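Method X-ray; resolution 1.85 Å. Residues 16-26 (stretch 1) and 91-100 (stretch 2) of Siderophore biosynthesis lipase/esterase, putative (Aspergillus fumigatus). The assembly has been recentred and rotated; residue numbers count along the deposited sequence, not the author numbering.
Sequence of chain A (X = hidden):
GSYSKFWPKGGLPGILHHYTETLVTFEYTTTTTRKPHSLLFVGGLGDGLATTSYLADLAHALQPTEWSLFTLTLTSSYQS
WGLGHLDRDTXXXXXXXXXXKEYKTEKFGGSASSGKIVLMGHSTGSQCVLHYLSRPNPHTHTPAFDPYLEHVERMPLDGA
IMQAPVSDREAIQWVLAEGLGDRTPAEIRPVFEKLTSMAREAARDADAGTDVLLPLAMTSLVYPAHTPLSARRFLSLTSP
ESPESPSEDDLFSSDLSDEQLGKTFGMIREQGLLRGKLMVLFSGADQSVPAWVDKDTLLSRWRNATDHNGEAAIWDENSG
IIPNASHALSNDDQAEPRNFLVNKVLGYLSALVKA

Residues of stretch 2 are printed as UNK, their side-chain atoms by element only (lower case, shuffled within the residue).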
# COMPACT_ATOMS: atom_id res chain seq x y z
N LEU A 16 -3.51 -9.67 10.28
CA LEU A 16 -2.56 -8.70 9.73
C LEU A 16 -1.26 -8.75 10.54
O LEU A 16 -1.26 -8.46 11.74
CB LEU A 16 -3.15 -7.29 9.76
CG LEU A 16 -2.35 -6.20 9.04
CD1 LEU A 16 -2.32 -6.45 7.53
CD2 LEU A 16 -2.93 -4.82 9.34
N HIS A 17 -0.17 -9.11 9.86
CA HIS A 17 1.16 -9.20 10.47
C HIS A 17 2.03 -8.04 10.04
O HIS A 17 1.77 -7.40 9.03
CB HIS A 17 1.85 -10.49 10.04
CG HIS A 17 1.06 -11.73 10.31
ND1 HIS A 17 1.24 -12.49 11.45
CD2 HIS A 17 0.09 -12.34 9.60
CE1 HIS A 17 0.41 -13.51 11.42
NE2 HIS A 17 -0.30 -13.45 10.31
N HIS A 18 3.08 -7.78 10.82
CA HIS A 18 4.14 -6.84 10.47
C HIS A 18 5.44 -7.62 10.36
O HIS A 18 6.01 -8.04 11.37
CB HIS A 18 4.26 -5.75 11.54
CG HIS A 18 3.45 -4.53 11.26
ND1 HIS A 18 4.02 -3.35 10.83
CD2 HIS A 18 2.12 -4.29 11.35
CE1 HIS A 18 3.07 -2.44 10.66
NE2 HIS A 18 1.91 -2.99 10.97
N TYR A 19 5.91 -7.85 9.12
CA TYR A 19 7.20 -8.52 8.89
C TYR A 19 8.39 -7.54 8.93
O TYR A 19 9.52 -7.95 9.19
CB TYR A 19 7.18 -9.38 7.61
CG TYR A 19 7.20 -8.64 6.28
CD1 TYR A 19 8.42 -8.32 5.67
CD2 TYR A 19 6.02 -8.32 5.61
CE1 TYR A 19 8.45 -7.67 4.45
CE2 TYR A 19 6.05 -7.67 4.38
CZ TYR A 19 7.26 -7.35 3.81
OH TYR A 19 7.29 -6.71 2.59
N THR A 20 8.12 -6.26 8.68
CA THR A 20 9.00 -5.16 9.10
C THR A 20 8.15 -4.16 9.89
O THR A 20 6.94 -4.36 10.05
CB THR A 20 9.70 -4.44 7.92
OG1 THR A 20 8.76 -3.60 7.22
CG2 THR A 20 10.30 -5.45 6.94
N GLU A 21 8.76 -3.08 10.37
CA GLU A 21 8.03 -2.01 11.05
C GLU A 21 7.11 -1.25 10.08
O GLU A 21 6.05 -0.77 10.48
CB GLU A 21 8.98 -1.04 11.75
CG GLU A 21 9.84 -1.64 12.85
CD GLU A 21 9.05 -2.03 14.09
OE1 GLU A 21 9.08 -1.27 15.08
OE2 GLU A 21 8.40 -3.10 14.08
N THR A 22 7.52 -1.16 8.81
CA THR A 22 6.78 -0.45 7.76
C THR A 22 5.86 -1.36 6.93
O THR A 22 4.81 -0.90 6.47
CB THR A 22 7.77 0.26 6.80
OG1 THR A 22 8.67 1.08 7.55
CG2 THR A 22 7.04 1.13 5.77
N LEU A 23 6.24 -2.62 6.74
CA LEU A 23 5.59 -3.50 5.76
C LEU A 23 4.78 -4.61 6.43
O LEU A 23 5.19 -5.15 7.46
CB LEU A 23 6.64 -4.09 4.81
CG LEU A 23 7.50 -3.06 4.07
CD1 LEU A 23 8.69 -3.72 3.39
CD2 LEU A 23 6.67 -2.29 3.05
N VAL A 24 3.65 -4.96 5.81
CA VAL A 24 2.70 -5.93 6.38
C VAL A 24 2.43 -7.10 5.44
O VAL A 24 2.62 -7.00 4.22
CB VAL A 24 1.34 -5.28 6.75
CG1 VAL A 24 1.53 -4.26 7.86
CG2 VAL A 24 0.65 -4.63 5.55
N THR A 25 2.00 -8.21 6.03
CA THR A 25 1.49 -9.36 5.29
C THR A 25 0.19 -9.83 5.93
O THR A 25 0.11 -9.97 7.15
CB THR A 25 2.54 -10.50 5.16
OG1 THR A 25 1.98 -11.59 4.42
CG2 THR A 25 3.01 -11.00 6.52
N PHE A 26 -0.84 -10.03 5.10
CA PHE A 26 -2.17 -10.44 5.56
C PHE A 26 -2.36 -11.94 5.35
O PHE A 26 -2.31 -12.42 4.22
CB PHE A 26 -3.26 -9.66 4.83
CG PHE A 26 -4.65 -10.15 5.13
CD1 PHE A 26 -5.24 -9.90 6.37
CD2 PHE A 26 -5.38 -10.86 4.18
CE1 PHE A 26 -6.53 -10.35 6.64
CE2 PHE A 26 -6.66 -11.31 4.45
CZ PHE A 26 -7.23 -11.05 5.69
N UNK A 91 14.31 -8.51 -1.70
CA UNK A 91 14.78 -8.43 -0.31
C UNK A 91 13.62 -8.45 0.69
O UNK A 91 13.71 -9.10 1.74
c UNK A 91 15.59 -7.14 -0.07
c UNK A 91 16.90 -7.12 -0.84
o UNK A 91 17.27 -6.09 -1.41
n UNK A 91 17.62 -8.24 -0.84
N UNK A 92 12.55 -7.75 0.36
CA UNK A 92 11.37 -7.65 1.22
C UNK A 92 10.55 -8.95 1.23
O UNK A 92 9.99 -9.31 2.26
c UNK A 92 10.51 -6.45 0.81
c UNK A 92 10.60 -3.93 0.44
o UNK A 92 9.64 -4.07 -0.35
c UNK A 92 11.20 -5.13 1.13
o UNK A 92 11.10 -2.81 0.70
N UNK A 93 10.49 -9.64 0.09
CA UNK A 93 9.91 -10.99 0.03
C UNK A 93 10.69 -11.93 0.95
O UNK A 93 10.10 -12.67 1.73
c UNK A 93 8.80 -10.78 -2.23
c UNK A 93 8.92 -10.93 -3.73
c UNK A 93 9.55 -13.03 -1.44
c UNK A 93 9.86 -11.53 -1.42
N UNK A 94 12.02 -11.88 0.86
CA UNK A 94 12.90 -12.69 1.71
C UNK A 94 12.69 -12.41 3.20
O UNK A 94 12.68 -13.34 4.02
c UNK A 94 14.36 -12.46 1.34
N UNK A 95 12.52 -11.13 3.55
CA UNK A 95 12.18 -10.73 4.93
C UNK A 95 10.81 -11.26 5.36
O UNK A 95 10.66 -11.71 6.50
c UNK A 95 12.21 -9.20 5.08
n UNK A 95 14.35 -6.56 6.17
c UNK A 95 13.64 -7.11 5.20
c UNK A 95 13.62 -8.63 5.16
o UNK A 95 13.02 -6.45 4.37
N UNK A 96 9.83 -11.20 4.46
CA UNK A 96 8.49 -11.73 4.73
C UNK A 96 8.50 -13.25 4.91
O UNK A 96 7.82 -13.77 5.80
s UNK A 96 5.79 -11.69 4.01
c UNK A 96 7.52 -11.36 3.61
N UNK A 97 9.26 -13.95 4.07
CA UNK A 97 9.42 -15.40 4.18
C UNK A 97 10.09 -15.82 5.50
O UNK A 97 9.67 -16.80 6.11
c UNK A 97 9.58 -15.90 1.63
c UNK A 97 10.59 -16.27 0.56
c UNK A 97 8.39 -16.83 1.56
c UNK A 97 10.24 -15.96 3.01
N UNK A 98 11.11 -15.07 5.91
CA UNK A 98 11.76 -15.30 7.21
C UNK A 98 10.77 -15.17 8.35
O UNK A 98 10.74 -16.01 9.26
n UNK A 98 16.57 -13.04 10.66
c UNK A 98 12.93 -14.34 7.44
c UNK A 98 15.34 -13.84 10.42
c UNK A 98 13.63 -14.56 8.77
c UNK A 98 14.69 -13.53 9.08
N UNK A 99 9.96 -14.11 8.31
CA UNK A 99 8.94 -13.87 9.33
C UNK A 99 7.91 -15.00 9.38
O UNK A 99 7.61 -15.51 10.46
o UNK A 99 3.75 -11.98 12.55
c UNK A 99 8.23 -12.54 9.10
c UNK A 99 4.65 -12.54 10.40
c UNK A 99 4.83 -12.11 11.71
c UNK A 99 7.20 -11.96 11.33
c UNK A 99 5.74 -12.67 9.56
c UNK A 99 7.03 -12.37 10.01
c UNK A 99 6.11 -11.82 12.18
N UNK A 100 7.37 -15.37 8.22
CA UNK A 100 6.38 -16.45 8.11
C UNK A 100 6.93 -17.76 8.66
O UNK A 100 6.21 -18.50 9.35
c UNK A 100 5.89 -16.64 6.65
c UNK A 100 5.01 -15.46 6.23
c UNK A 100 5.09 -17.94 6.49
c UNK A 100 4.73 -15.37 4.75
O HOH W 1 3.62 -9.35 13.10

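Position 91 has four side-chain atoms, two carbons with one oxygen and one nitrogen on the second. That short amide is Asn-91, whose side chain is out of reach of stretch 1.

Position 92 carries three carbons in a row, the last holding two oxygens: a carboxylate, hence Glu-92. Its CD lies 3.5 Å from Leu-23 CD1, and its backbone O is 3.1 Å from Tyr-19 CE1. Both carboxylate oxygens are hydrogen-bonded elsewhere in the structure.

At 93, four carbons fork at the first, one arm being two carbons long, which identifies Ile-93. At 94 a lone carbon gives Ala-94. Both CA-to-CB bonds point away from stretch 1, and neither residue touches it.

Position 95 has three carbons, the third bearing one oxygen and one nitrogen. The amide is one carbon longer than at 91, so this is Gln-95; its OE1 comes 3.9 Å from Thr-20 CG2.

Position 96 shows one carbon and then a sulfur, the signature of Cys-96. Its CB stands 3.7 Å from the centroid of the Tyr-19 ring, only 6° off the ring normal, a CH-pi contact over the face. SG is 4.1 Å from the same centroid, 24° off the normal, and also 3.6 Å from Thr-25 CB.

Position 97 has four carbons forked at the second, giving Leu-97, directed away. Position 98 has four carbons in a row ending in nitrogen, giving Lys-98; its extended chain leads away and touches a crystal neighbour.

Position 99 has one carbon, then a six-carbon ring bearing an oxygen: Tyr-99. Its OH lies 2.8 Å from His-17 ND1, near the plane of the imidazole, forming a hydrogen bond in which either atom could be the donor. The two rings are oblique, with planes at 63°. The O of water 1 lies 2.7 Å from Tyr-99 OH and 2.8 Å from His-18 N, accepting from the latter.

Position 100 has four carbons forked at the first with one two-carbon arm, so Ile-100; its side chain makes no contact with stretch 1.

The contact buries 467 Å², and Tyr-19 and Tyr-99 have the largest covered areas. Tyr-19 lays its ring against the helix, where Cys-96 meets one face, while its CB packs 3.6 Å from Tyr-99 CB. Tyr-99 in turn receives Tyr-19 CA and His-18 O over one face of its ring. Apolar packing along the helix is thus joined to a polar anchor at the Tyr-99 hydroxyl, tied directly to His-17 and, through water 1, to the backbone of His-18.

Stretch 2 (91-100) NEIAQCLKYI
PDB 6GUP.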